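Local coordinates for ABC transporter substrate-binding protein (Streptococcus pneumoniae, PDB 4OHN), which binds histidine and probably delivers it, or related amino acids, to an ABC transporter for uptake, at residues V29-A34 and S100-E105; I78-N83 and K221-A226; I178-A183 and V198-L203; V210-R213 and L219-K222. All coordinates share one frame; numbering follows the deposited sequence. Where two conformers were deposited one is given.

Overall arrangement
All four contacts lie in the two-lobed fold of a family 3 solute-binding protein, and each reaches the large mixed sheet. Interactions 2 and 4 are neighbours, their centres about 4 Å apart, and both set strands of the sheet against helix 217-232. Interaction 3 lies across the chain's centre, about 25 Å from interaction 2 and 27 Å from interaction 4, centre to centre. Interaction 1 sits between, near the middle, where strand 102-111 runs alongside strands 175-179, 196-200 and 206-212. Along the chain, the segments of interactions 1 and 2 alternate, and 3 is nested within the loop that 2 closes. Interactions 2 and 3 both touch the bound histidine, which is thus held from two sides.

Interaction 1. Residues V29-A34 and S100-E105; sequences VPMGFA and SYMKNE
M31 and M102 mark the closest approach of the two backbones, yet their CA atoms stay 10.9 Å apart: 29-34 and 100-105 are not paired, and the gap is bridged by side chains alone. In this two-lobed solute-binding fold, 29-34 runs into the short strand 32-34 of a three-stranded antiparallel sheet, while 100-105 opens strand 102-111 of the main sheet. M31 and M102 reach toward each other tip to tip. The M31 chain sets off beside its own backbone N (chi1 -52°) and bends again at chi2 and chi3, which swings its methyl out to the partner. M102 runs straight until its thioether, then turns at chi3. M31 CE lies 3.7 Å from M102 CE in one of the two conformers modelled for M102, which makes this touch less certain than the one to Y101. F43 and F244 touch both methionines, and F208 also packs on M31, so aromatic side chains line the meeting of the two thioethers. Y101 meets M31 from the opposite direction. The M31 methyl sits at the edge of the ring, near its plane, with M31 CE 4.1 Å from Y101 CE1 and 4.0 Å from Y101 OH.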
loop_
_atom_site.group_PDB
_atom_site.type_symbol
_atom_site.label_atom_id
_atom_site.label_comp_id
_atom_site.label_asym_id
_atom_site.label_seq_id
_atom_site.Cartn_x
_atom_site.Cartn_y
_atom_site.Cartn_z
ATOM N N VAL A 29 2.070 -7.322 -1.590
ATOM C CA VAL A 29 1.242 -7.901 -2.636
ATOM C C VAL A 29 -0.136 -7.260 -2.630
ATOM O O VAL A 29 -0.618 -6.812 -1.595
ATOM C CB VAL A 29 1.052 -9.427 -2.462
ATOM C CG1 VAL A 29 2.364 -10.168 -2.553
ATOM C CG2 VAL A 29 0.358 -9.775 -1.125
ATOM N N PRO A 30 -0.804 -7.206 -3.786
ATOM C CA PRO A 30 -0.312 -7.521 -5.121
ATOM C C PRO A 30 0.245 -6.280 -5.815
ATOM O O PRO A 30 0.278 -6.244 -7.045
ATOM C CB PRO A 30 -1.588 -7.960 -5.828
ATOM C CG PRO A 30 -2.614 -7.038 -5.277
ATOM C CD PRO A 30 -2.207 -6.757 -3.831
ATOM N N MET A 31 0.677 -5.277 -5.054
ATOM C CA MET A 31 1.018 -3.984 -5.650
ATOM C C MET A 31 2.440 -3.953 -6.181
ATOM O O MET A 31 2.684 -3.500 -7.307
ATOM C CB MET A 31 0.800 -2.871 -4.620
ATOM C CG MET A 31 -0.601 -2.875 -3.957
ATOM S SD MET A 31 -1.994 -2.946 -5.128
ATOM C CE MET A 31 -1.921 -1.284 -5.811
ATOM N N GLY A 32 3.400 -4.404 -5.401
ATOM C CA GLY A 32 4.778 -4.450 -5.842
ATOM C C GLY A 32 5.544 -5.334 -4.895
ATOM O O GLY A 32 5.603 -5.043 -3.703
ATOM N N PHE A 33 6.082 -6.425 -5.415
ATOM C CA PHE A 33 6.635 -7.460 -4.541
ATOM C C PHE A 33 7.650 -8.323 -5.260
ATOM O O PHE A 33 7.616 -8.459 -6.500
ATOM C CB PHE A 33 5.508 -8.330 -3.958
ATOM C CG PHE A 33 4.730 -9.105 -4.990
ATOM C CD1 PHE A 33 5.063 -10.412 -5.306
ATOM C CD2 PHE A 33 3.650 -8.539 -5.658
ATOM C CE1 PHE A 33 4.336 -11.123 -6.242
ATOM C CE2 PHE A 33 2.928 -9.243 -6.597
ATOM C CZ PHE A 33 3.270 -10.536 -6.894
ATOM N N ALA A 34 8.568 -8.900 -4.498
ATOM C CA ALA A 34 9.547 -9.844 -4.999
ATOM C C ALA A 34 8.872 -11.174 -5.238
ATOM O O ALA A 34 8.247 -11.763 -4.331
ATOM C CB ALA A 34 10.676 -10.008 -4.007
ATOM N N SER A 100 -5.868 9.743 -6.978
ATOM C CA SER A 100 -5.971 8.375 -6.501
ATOM C C SER A 100 -6.402 7.427 -7.625
ATOM O O SER A 100 -7.177 7.797 -8.507
ATOM C CB SER A 100 -6.916 8.301 -5.304
ATOM O OG SER A 100 -6.410 9.060 -4.210
ATOM N N TYR A 101 -5.914 6.191 -7.583
ATOM C CA TYR A 101 -6.166 5.241 -8.672
ATOM C C TYR A 101 -6.897 3.982 -8.259
ATOM O O TYR A 101 -7.261 3.189 -9.121
ATOM C CB TYR A 101 -4.868 4.903 -9.423
ATOM C CG TYR A 101 -3.807 4.282 -8.569
ATOM C CD1 TYR A 101 -3.773 2.921 -8.353
ATOM C CD2 TYR A 101 -2.837 5.067 -7.947
ATOM C CE1 TYR A 101 -2.794 2.343 -7.549
ATOM C CE2 TYR A 101 -1.865 4.495 -7.137
ATOM C CZ TYR A 101 -1.863 3.145 -6.938
ATOM O OH TYR A 101 -0.901 2.537 -6.156
ATOM N N MET A 102 -7.076 3.766 -6.951
ATOM C CA MET A 102 -7.704 2.547 -6.399
ATOM C C MET A 102 -8.237 2.787 -4.973
ATOM O O MET A 102 -7.555 3.406 -4.158
ATOM C CB MET A 102 -6.664 1.414 -6.366
ATOM C CG MET A 102 -7.216 0.020 -6.043
ATOM S SD MET A 102 -5.962 -1.293 -5.998
ATOM C CE MET A 102 -5.166 -1.128 -7.587
ATOM N N LYS A 103 -9.430 2.278 -4.654
ATOM C CA LYS A 103 -9.905 2.301 -3.279
ATOM C C LYS A 103 -9.272 1.170 -2.485
ATOM O O LYS A 103 -8.853 0.153 -3.029
ATOM C CB LYS A 103 -11.428 2.161 -3.225
ATOM C CG LYS A 103 -12.165 3.226 -4.036
ATOM C CD LYS A 103 -11.768 4.633 -3.612
ATOM C CE LYS A 103 -12.491 5.688 -4.425
ATOM N NZ LYS A 103 -12.277 7.047 -3.865
ATOM N N ASN A 104 -9.250 1.337 -1.168
ATOM C CA ASN A 104 -8.733 0.315 -0.277
ATOM C C ASN A 104 -9.420 0.455 1.063
ATOM O O ASN A 104 -9.976 1.513 1.372
ATOM C CB ASN A 104 -7.225 0.491 -0.130
ATOM C CG ASN A 104 -6.586 -0.541 0.783
ATOM O OD1 ASN A 104 -6.746 -1.778 0.600
ATOM N ND2 ASN A 104 -5.935 -0.034 1.832
ATOM N N GLU A 105 -9.423 -0.619 1.835
ATOM C CA GLU A 105 -9.985 -0.608 3.176
ATOM C C GLU A 105 -9.047 -1.322 4.106
ATOM O O GLU A 105 -8.342 -2.232 3.699
ATOM C CB GLU A 105 -11.349 -1.294 3.222
ATOM C CG GLU A 105 -12.422 -0.625 2.353
ATOM C CD GLU A 105 -12.292 -0.939 0.862
ATOM O OE1 GLU A 105 -12.112 -2.124 0.499
ATOM O OE2 GLU A 105 -12.382 0.002 0.045
#

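Interaction 2. Residues I78-N83 and K221-A226; sequences IDLIWN and KKINEA. With HIS (histidine), chain B.
L80 and I223 meet end to end where strand 80-81 faces helix 217-232. Both methyls of the leucine fork bracket the tip of the isoleucine: I223 CD1 is 4.0 Å from L80 CD1 and 4.1 Å from L80 CD2. That tip gets there because I223 CG1 stands beside the backbone N (chi1 -67°) and the chain then continues extended. The other branch, I223 CG2, approaches the indole obliquely, 4.3 Å from W82 CH2. V210 of the neighbouring strand 206-212 touches all three side chains, so the helix packs on the sheet through apolar groups. On the outer turn of the helix the character changes: K221 is exposed, and K222 NZ makes only a weak salt bridge, 3.4 Å, to E225 OE1. At the far end of 78-83 lies the ligand pocket. The imidazole of the bound histidine gives its NE2 hydrogen to N83 OD1 at 2.9 Å, with an N-H...O angle of 148°, while weak bonds join N83 OD1 to D25 N and N83 ND2 to G32 O. With N83 OD1 accepting, the ligand ring probably carries a proton on NE2; L80, W82 and I223 meet through carbon atoms alone, by dispersion and burial of apolar surface.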
loop_
_atom_site.group_PDB
_atom_site.type_symbol
_atom_site.label_atom_id
_atom_site.label_comp_id
_atom_site.label_asym_id
_atom_site.label_seq_id
_atom_site.Cartn_x
_atom_site.Cartn_y
_atom_site.Cartn_z
ATOM N N ILE A 78 14.923 8.198 -3.232
ATOM C CA ILE A 78 13.851 7.805 -4.160
ATOM C C ILE A 78 13.134 9.080 -4.607
ATOM O O ILE A 78 13.251 10.115 -3.941
ATOM C CB ILE A 78 12.843 6.816 -3.513
ATOM C CG1 ILE A 78 12.090 7.475 -2.356
ATOM C CG2 ILE A 78 13.593 5.542 -3.072
ATOM C CD1 ILE A 78 11.075 6.576 -1.669
ATOM N N ASP A 79 12.398 9.001 -5.721
ATOM C CA ASP A 79 11.664 10.153 -6.265
ATOM C C ASP A 79 10.147 10.028 -6.084
ATOM O O ASP A 79 9.440 11.036 -6.167
ATOM C CB ASP A 79 11.995 10.310 -7.757
ATOM C CG ASP A 79 13.472 10.433 -7.989
ATOM O OD1 ASP A 79 14.085 11.265 -7.268
ATOM O OD2 ASP A 79 14.026 9.751 -8.885
ATOM N N LEU A 80 9.653 8.805 -5.857
ATOM C CA LEU A 80 8.242 8.537 -5.646
ATOM C C LEU A 80 8.092 7.394 -4.695
ATOM O O LEU A 80 8.958 6.521 -4.619
ATOM C CB LEU A 80 7.569 8.129 -6.952
ATOM C CG LEU A 80 7.479 9.178 -8.061
ATOM C CD1 LEU A 80 6.967 8.533 -9.314
ATOM C CD2 LEU A 80 6.558 10.317 -7.645
ATOM N N ILE A 81 7.005 7.418 -3.946
ATOM C CA ILE A 81 6.528 6.269 -3.183
ATOM C C ILE A 81 5.301 5.736 -3.936
ATOM O O ILE A 81 4.304 6.443 -4.093
ATOM C CB ILE A 81 6.149 6.634 -1.743
ATOM C CG1 ILE A 81 7.330 7.278 -1.001
ATOM C CG2 ILE A 81 5.625 5.404 -1.000
ATOM C CD1 ILE A 81 6.960 7.910 0.325
ATOM N N TRP A 82 5.377 4.500 -4.406
ATOM C CA TRP A 82 4.314 3.947 -5.264
ATOM C C TRP A 82 4.242 2.461 -4.960
ATOM O O TRP A 82 5.080 1.680 -5.441
ATOM C CB TRP A 82 4.633 4.208 -6.750
ATOM C CG TRP A 82 3.476 4.002 -7.685
ATOM C CD1 TRP A 82 2.397 3.189 -7.494
ATOM C CD2 TRP A 82 3.316 4.599 -8.967
ATOM N NE1 TRP A 82 1.553 3.274 -8.586
ATOM C CE2 TRP A 82 2.115 4.126 -9.503
ATOM C CE3 TRP A 82 4.065 5.530 -9.705
ATOM C CZ2 TRP A 82 1.639 4.560 -10.733
ATOM C CZ3 TRP A 82 3.583 5.951 -10.935
ATOM C CH2 TRP A 82 2.392 5.468 -11.424
ATOM N N ASN A 83 3.283 2.085 -4.116
ATOM C CA ASN A 83 3.209 0.741 -3.538
ATOM C C ASN A 83 1.995 0.643 -2.641
ATOM O O ASN A 83 2.099 0.467 -1.430
ATOM C CB ASN A 83 4.483 0.482 -2.713
ATOM C CG ASN A 83 4.598 -0.921 -2.158
ATOM O OD1 ASN A 83 4.707 -1.089 -0.937
ATOM N ND2 ASN A 83 4.632 -1.924 -3.025
ATOM N N LYS A 221 1.645 16.144 -12.195
ATOM C CA LYS A 221 0.802 16.382 -13.366
ATOM C C LYS A 221 1.035 15.341 -14.442
ATOM O O LYS A 221 0.093 14.846 -15.052
ATOM C CB LYS A 221 1.057 17.765 -13.961
ATOM C CG LYS A 221 0.649 18.885 -13.067
ATOM C CD LYS A 221 0.806 20.225 -13.756
ATOM C CE LYS A 221 0.463 21.362 -12.820
ATOM N NZ LYS A 221 1.581 21.641 -11.882
ATOM N N LYS A 222 2.293 15.009 -14.690
ATOM C CA LYS A 222 2.617 14.010 -15.710
ATOM C C LYS A 222 2.084 12.624 -15.362
ATOM O O LYS A 222 1.660 11.868 -16.250
ATOM C CB LYS A 222 4.121 13.981 -15.990
ATOM C CG LYS A 222 4.633 15.277 -16.580
ATOM C CD LYS A 222 3.873 15.685 -17.846
ATOM C CE LYS A 222 4.527 16.850 -18.561
ATOM N NZ LYS A 222 3.611 17.405 -19.601
ATOM N N ILE A 223 2.095 12.259 -14.089
ATOM C CA ILE A 223 1.507 10.991 -13.677
ATOM C C ILE A 223 -0.000 11.065 -13.939
ATOM O O ILE A 223 -0.584 10.151 -14.528
ATOM C CB ILE A 223 1.804 10.701 -12.194
ATOM C CG1 ILE A 223 3.299 10.468 -11.999
ATOM C CG2 ILE A 223 0.966 9.525 -11.708
ATOM C CD1 ILE A 223 3.724 10.504 -10.543
ATOM N N ASN A 224 -0.650 12.147 -13.527
ATOM C CA ASN A 224 -2.101 12.264 -13.725
ATOM C C ASN A 224 -2.490 12.242 -15.200
ATOM O O ASN A 224 -3.488 11.600 -15.580
ATOM C CB ASN A 224 -2.612 13.535 -13.066
ATOM C CG ASN A 224 -2.573 13.486 -11.550
ATOM O OD1 ASN A 224 -2.586 12.402 -10.944
ATOM N ND2 ASN A 224 -2.524 14.651 -10.913
ATOM N N GLU A 225 -1.746 12.944 -16.041
ATOM C CA GLU A 225 -2.040 12.944 -17.476
ATOM C C GLU A 225 -1.894 11.554 -18.054
ATOM O O GLU A 225 -2.696 11.149 -18.916
ATOM C CB GLU A 225 -1.112 13.905 -18.205
ATOM C CG GLU A 225 -1.385 15.369 -17.890
ATOM C CD GLU A 225 -0.319 16.303 -18.351
ATOM O OE1 GLU A 225 0.634 15.901 -19.048
ATOM O OE2 GLU A 225 -0.444 17.510 -18.014
ATOM N N ALA A 226 -0.879 10.808 -17.622
ATOM C CA ALA A 226 -0.714 9.446 -18.096
ATOM C C ALA A 226 -1.877 8.566 -17.633
ATOM O O ALA A 226 -2.349 7.709 -18.404
ATOM C CB ALA A 226 0.590 8.883 -17.615
HETATM N N HIS B . -1.488 1.093 2.509
HETATM C CA HIS B . -0.581 1.083 3.683
HETATM C C HIS B . 0.290 2.319 3.700
HETATM O O HIS B . 0.203 3.141 2.760
HETATM C CB HIS B . 0.229 -0.231 3.793
HETATM C CG HIS B . 1.403 -0.391 2.873
HETATM N ND1 HIS B . 2.555 -1.037 3.294
HETATM C CD2 HIS B . 1.597 -0.105 1.562
HETATM C CE1 HIS B . 3.409 -1.108 2.292
HETATM N NE2 HIS B . 2.851 -0.556 1.226
HETATM O OXT HIS B . 1.054 2.464 4.678
#

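Interaction 3. Residues I178-A183 and V198-L203; sequences IDRVYA and VFTVGL. With HIS (histidine), chain B.
R180 reaches across to T200 at the more exposed edge of this contact, from the first turn of helix 180-189 to strand 196-200. CB leaves the helix without heading for the strand. CG lies anti to the backbone N (chi1 -166°), and from there the chain runs extended, CG and CD carrying the charged end outward; R180 CG comes no nearer than 4.7 Å, to V198 CG1. NE stays at a similar remove. CZ is 4.3 Å from T200 CG2, and NH1 touches it at 3.4 Å, the threonine methyl coming obliquely to the guanidinium. T200 offers that methyl because its CG2 lies beside the backbone N while OG1 takes the position between N and the carbonyl carbon. Both residues also touch a crystal neighbour, so lattice packing may influence this pose. Strand 175-179, helix 180-189 and strand 196-200 form a beta-alpha-beta crossover, with strand 102-111 lying between the two parallel strands; V198 and T200 both rest on V107 of that middle strand. Deeper in, A183 CB packs against V198 CG1 at 4.3 Å, on the side of the helix that faces the sheet. At the other end of the segment, D179 sits at the N-cap position, but its side chain is turned to the ligand rather than to the helix. D179 OD2 accepts a bond from the amino group of the bound histidine, HIS N, at 2.7 Å, and weak bonds from N104 ND2 and Q106 NE2 converge on the same oxygen. D179 OD1 lies 3.3 Å from HIS CB.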
loop_
_atom_site.group_PDB
_atom_site.type_symbol
_atom_site.label_atom_id
_atom_site.label_comp_id
_atom_site.label_asym_id
_atom_site.label_seq_id
_atom_site.Cartn_x
_atom_site.Cartn_y
_atom_site.Cartn_z
ATOM N N ILE A 178 -4.709 -4.808 8.580
ATOM C CA ILE A 178 -4.009 -4.931 7.304
ATOM C C ILE A 178 -4.877 -4.456 6.142
ATOM O O ILE A 178 -6.104 -4.489 6.203
ATOM C CB ILE A 178 -3.548 -6.404 7.112
ATOM C CG1 ILE A 178 -2.741 -6.602 5.822
ATOM C CG2 ILE A 178 -4.727 -7.352 7.171
ATOM C CD1 ILE A 178 -2.062 -7.969 5.745
ATOM N N ASP A 179 -4.253 -4.001 5.066
ATOM C CA ASP A 179 -4.964 -3.632 3.859
ATOM C C ASP A 179 -5.734 -4.802 3.266
ATOM O O ASP A 179 -5.195 -5.891 3.104
ATOM C CB ASP A 179 -3.969 -3.104 2.811
ATOM C CG ASP A 179 -3.136 -1.985 3.338
ATOM O OD1 ASP A 179 -2.307 -2.232 4.220
ATOM O OD2 ASP A 179 -3.318 -0.853 2.857
ATOM N N ARG A 180 -6.989 -4.569 2.886
ATOM C CA ARG A 180 -7.811 -5.609 2.287
ATOM C C ARG A 180 -7.200 -6.136 0.996
ATOM O O ARG A 180 -7.238 -7.324 0.737
ATOM C CB ARG A 180 -9.237 -5.109 2.064
ATOM C CG ARG A 180 -10.255 -6.221 1.762
ATOM C CD ARG A 180 -11.686 -5.662 1.838
ATOM N NE ARG A 180 -12.688 -6.669 2.162
ATOM C CZ ARG A 180 -13.915 -6.385 2.589
ATOM N NH1 ARG A 180 -14.283 -5.125 2.757
ATOM N NH2 ARG A 180 -14.773 -7.358 2.856
ATOM N N VAL A 181 -6.622 -5.272 0.161
ATOM C CA VAL A 181 -6.071 -5.770 -1.100
ATOM C C VAL A 181 -4.959 -6.764 -0.849
ATOM O O VAL A 181 -4.822 -7.749 -1.555
ATOM C CB VAL A 181 -5.531 -4.671 -2.049
ATOM C CG1 VAL A 181 -6.642 -3.709 -2.443
ATOM C CG2 VAL A 181 -4.317 -3.942 -1.447
ATOM N N TYR A 182 -4.156 -6.509 0.171
ATOM C CA TYR A 182 -3.097 -7.452 0.493
ATOM C C TYR A 182 -3.683 -8.759 1.017
ATOM O O TYR A 182 -3.342 -9.838 0.540
ATOM C CB TYR A 182 -2.139 -6.814 1.503
ATOM C CG TYR A 182 -0.939 -7.648 1.897
ATOM C CD1 TYR A 182 0.349 -7.208 1.695
ATOM C CD2 TYR A 182 -1.085 -8.885 2.476
ATOM C CE1 TYR A 182 1.439 -7.997 2.070
ATOM C CE2 TYR A 182 -0.039 -9.635 2.821
ATOM C CZ TYR A 182 1.207 -9.211 2.621
ATOM O OH TYR A 182 2.252 -10.053 3.019
ATOM N N ALA A 183 -4.559 -8.663 2.014
ATOM C CA ALA A 183 -5.113 -9.861 2.624
ATOM C C ALA A 183 -5.767 -10.753 1.592
ATOM O O ALA A 183 -5.508 -11.972 1.579
ATOM C CB ALA A 183 -6.110 -9.479 3.716
ATOM N N VAL A 198 -11.753 -12.223 7.347
ATOM C CA VAL A 198 -11.270 -10.929 6.872
ATOM C C VAL A 198 -12.454 -9.991 6.899
ATOM O O VAL A 198 -13.452 -10.239 6.216
ATOM C CB VAL A 198 -10.735 -11.045 5.413
ATOM C CG1 VAL A 198 -10.172 -9.707 4.950
ATOM C CG2 VAL A 198 -9.665 -12.153 5.293
ATOM N N PHE A 199 -12.393 -8.926 7.699
ATOM C CA PHE A 199 -13.561 -8.072 7.851
ATOM C C PHE A 199 -13.196 -6.644 8.214
ATOM O O PHE A 199 -12.226 -6.388 8.918
ATOM C CB PHE A 199 -14.530 -8.654 8.897
ATOM C CG PHE A 199 -13.884 -8.935 10.228
ATOM C CD1 PHE A 199 -13.212 -10.134 10.454
ATOM C CD2 PHE A 199 -13.958 -8.015 11.263
ATOM C CE1 PHE A 199 -12.599 -10.395 11.664
ATOM C CE2 PHE A 199 -13.346 -8.284 12.476
ATOM C CZ PHE A 199 -12.683 -9.472 12.675
ATOM N N THR A 200 -13.987 -5.697 7.725
ATOM C CA THR A 200 -13.783 -4.298 8.090
ATOM C C THR A 200 -14.289 -4.064 9.510
ATOM O O THR A 200 -15.078 -4.813 10.053
ATOM C CB THR A 200 -14.420 -3.347 7.067
ATOM O OG1 THR A 200 -15.796 -3.681 6.934
ATOM C CG2 THR A 200 -13.726 -3.418 5.683
ATOM N N VAL A 201 -13.804 -2.976 10.113
ATOM C CA VAL A 201 -14.065 -2.659 11.506
ATOM C C VAL A 201 -14.458 -1.197 11.689
ATOM O O VAL A 201 -14.365 -0.631 12.779
ATOM C CB VAL A 201 -12.856 -3.008 12.402
ATOM C CG1 VAL A 201 -12.648 -4.534 12.460
ATOM C CG2 VAL A 201 -11.609 -2.296 11.946
ATOM N N GLY A 202 -14.939 -0.580 10.624
ATOM C CA GLY A 202 -15.531 0.739 10.716
ATOM C C GLY A 202 -14.563 1.884 10.517
ATOM O O GLY A 202 -14.915 3.034 10.810
ATOM N N LEU A 203 -13.356 1.610 10.036
ATOM C CA LEU A 203 -12.450 2.685 9.638
ATOM C C LEU A 203 -12.934 3.235 8.313
ATOM O O LEU A 203 -13.631 2.560 7.567
ATOM C CB LEU A 203 -11.023 2.171 9.543
ATOM C CG LEU A 203 -10.476 1.674 10.871
ATOM C CD1 LEU A 203 -9.185 0.925 10.680
ATOM C CD2 LEU A 203 -10.293 2.837 11.859
HETATM N N HIS B . -1.488 1.093 2.509
HETATM C CA HIS B . -0.581 1.083 3.683
HETATM C C HIS B . 0.290 2.319 3.700
HETATM O O HIS B . 0.203 3.141 2.760
HETATM C CB HIS B . 0.229 -0.231 3.793
HETATM C CG HIS B . 1.403 -0.391 2.873
HETATM N ND1 HIS B . 2.555 -1.037 3.294
HETATM C CD2 HIS B . 1.597 -0.105 1.562
HETATM C CE1 HIS B . 3.409 -1.108 2.292
HETATM N NE2 HIS B . 2.851 -0.556 1.226
HETATM O OXT HIS B . 1.054 2.464 4.678
#

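Interaction 4. Residues V210-R213 and L219-K222; sequences VGSR and LVKK
S212 lays its hydroxyl against a methyl of V220, with S212 OG only 3.3 Å from V220 CG2 and S212 CB 4.1 Å from the same carbon. The chain leaves the antiparallel strand 206-212, turns back within a few residues, and enters helix 217-232, so this is a beta-alpha unit, the helix packed back on the strand that precedes it. A chi1 of 79° places S212 OG between the backbone N and the carbonyl carbon, and from there it bonds its own neighbour: S212 OG donates to R213 O at 2.9 Å. The bond does not follow a lone pair, because the donor stands 47° out of the carbonyl plane. V220 presents CG2 by holding it beside its backbone N, anti to its carbonyl carbon. L219 adds a looser touch, its CD2 4.5 Å from S212 CB, and its side chain also rests on L80. Just after the strand, R213 is tied to D79 by a salt bridge and to the carbonyl oxygens of I78 and L73. With its hydrogen given to R213 O, S212 OG meets the valine methyl without spending a bonding proton there, and the contact with the helix is van der Waals in nature.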
loop_
_atom_site.group_PDB
_atom_site.type_symbol
_atom_site.label_atom_id
_atom_site.label_comp_id
_atom_site.label_asym_id
_atom_site.label_seq_id
_atom_site.Cartn_x
_atom_site.Cartn_y
_atom_site.Cartn_z
ATOM N N VAL A 210 0.031 8.098 -5.657
ATOM C CA VAL A 210 1.476 8.128 -5.782
ATOM C C VAL A 210 2.015 9.331 -5.039
ATOM O O VAL A 210 1.535 10.445 -5.247
ATOM C CB VAL A 210 1.893 8.192 -7.264
ATOM C CG1 VAL A 210 3.409 8.085 -7.386
ATOM C CG2 VAL A 210 1.215 7.081 -8.061
ATOM N N GLY A 211 2.994 9.107 -4.171
ATOM C CA GLY A 211 3.581 10.184 -3.394
ATOM C C GLY A 211 4.863 10.729 -3.973
ATOM O O GLY A 211 5.721 9.954 -4.397
ATOM N N SER A 212 4.996 12.059 -3.947
ATOM C CA SER A 212 6.196 12.760 -4.385
ATOM C C SER A 212 6.583 13.818 -3.383
ATOM O O SER A 212 5.816 14.184 -2.505
ATOM C CB SER A 212 5.987 13.451 -5.751
ATOM O OG SER A 212 5.265 14.665 -5.618
ATOM N N ARG A 213 7.801 14.318 -3.521
ATOM C CA ARG A 213 8.185 15.532 -2.801
ATOM C C ARG A 213 7.220 16.656 -3.181
ATOM O O ARG A 213 6.792 16.757 -4.332
ATOM C CB ARG A 213 9.619 15.921 -3.148
ATOM C CG ARG A 213 10.665 15.034 -2.497
ATOM C CD ARG A 213 12.090 15.405 -2.884
ATOM N NE ARG A 213 12.396 15.113 -4.267
ATOM C CZ ARG A 213 12.821 13.944 -4.729
ATOM N NH1 ARG A 213 13.034 12.937 -3.906
ATOM N NH2 ARG A 213 13.035 13.786 -6.020
ATOM N N LEU A 219 6.005 16.613 -12.156
ATOM C CA LEU A 219 5.965 15.155 -12.096
ATOM C C LEU A 219 4.568 14.635 -11.746
ATOM O O LEU A 219 4.065 13.715 -12.388
ATOM C CB LEU A 219 7.018 14.688 -11.083
ATOM C CG LEU A 219 7.018 13.211 -10.732
ATOM C CD1 LEU A 219 7.244 12.341 -11.968
ATOM C CD2 LEU A 219 8.067 12.949 -9.679
ATOM N N VAL A 220 3.915 15.244 -10.760
ATOM C CA VAL A 220 2.576 14.820 -10.367
ATOM C C VAL A 220 1.580 15.005 -11.520
ATOM O O VAL A 220 0.765 14.112 -11.802
ATOM C CB VAL A 220 2.133 15.551 -9.095
ATOM C CG1 VAL A 220 0.623 15.380 -8.863
ATOM C CG2 VAL A 220 2.924 15.029 -7.901
ATOM N N LYS A 221 1.645 16.144 -12.195
ATOM C CA LYS A 221 0.802 16.382 -13.366
ATOM C C LYS A 221 1.035 15.341 -14.442
ATOM O O LYS A 221 0.093 14.846 -15.052
ATOM C CB LYS A 221 1.057 17.765 -13.961
ATOM C CG LYS A 221 0.649 18.885 -13.067
ATOM C CD LYS A 221 0.806 20.225 -13.756
ATOM C CE LYS A 221 0.463 21.362 -12.820
ATOM N NZ LYS A 221 1.581 21.641 -11.882
ATOM N N LYS A 222 2.293 15.009 -14.690
ATOM C CA LYS A 222 2.617 14.010 -15.710
ATOM C C LYS A 222 2.084 12.624 -15.362
ATOM O O LYS A 222 1.660 11.868 -16.250
ATOM C CB LYS A 222 4.121 13.981 -15.990
ATOM C CG LYS A 222 4.633 15.277 -16.580
ATOM C CD LYS A 222 3.873 15.685 -17.846
ATOM C CE LYS A 222 4.527 16.850 -18.561
ATOM N NZ LYS A 222 3.611 17.405 -19.601
#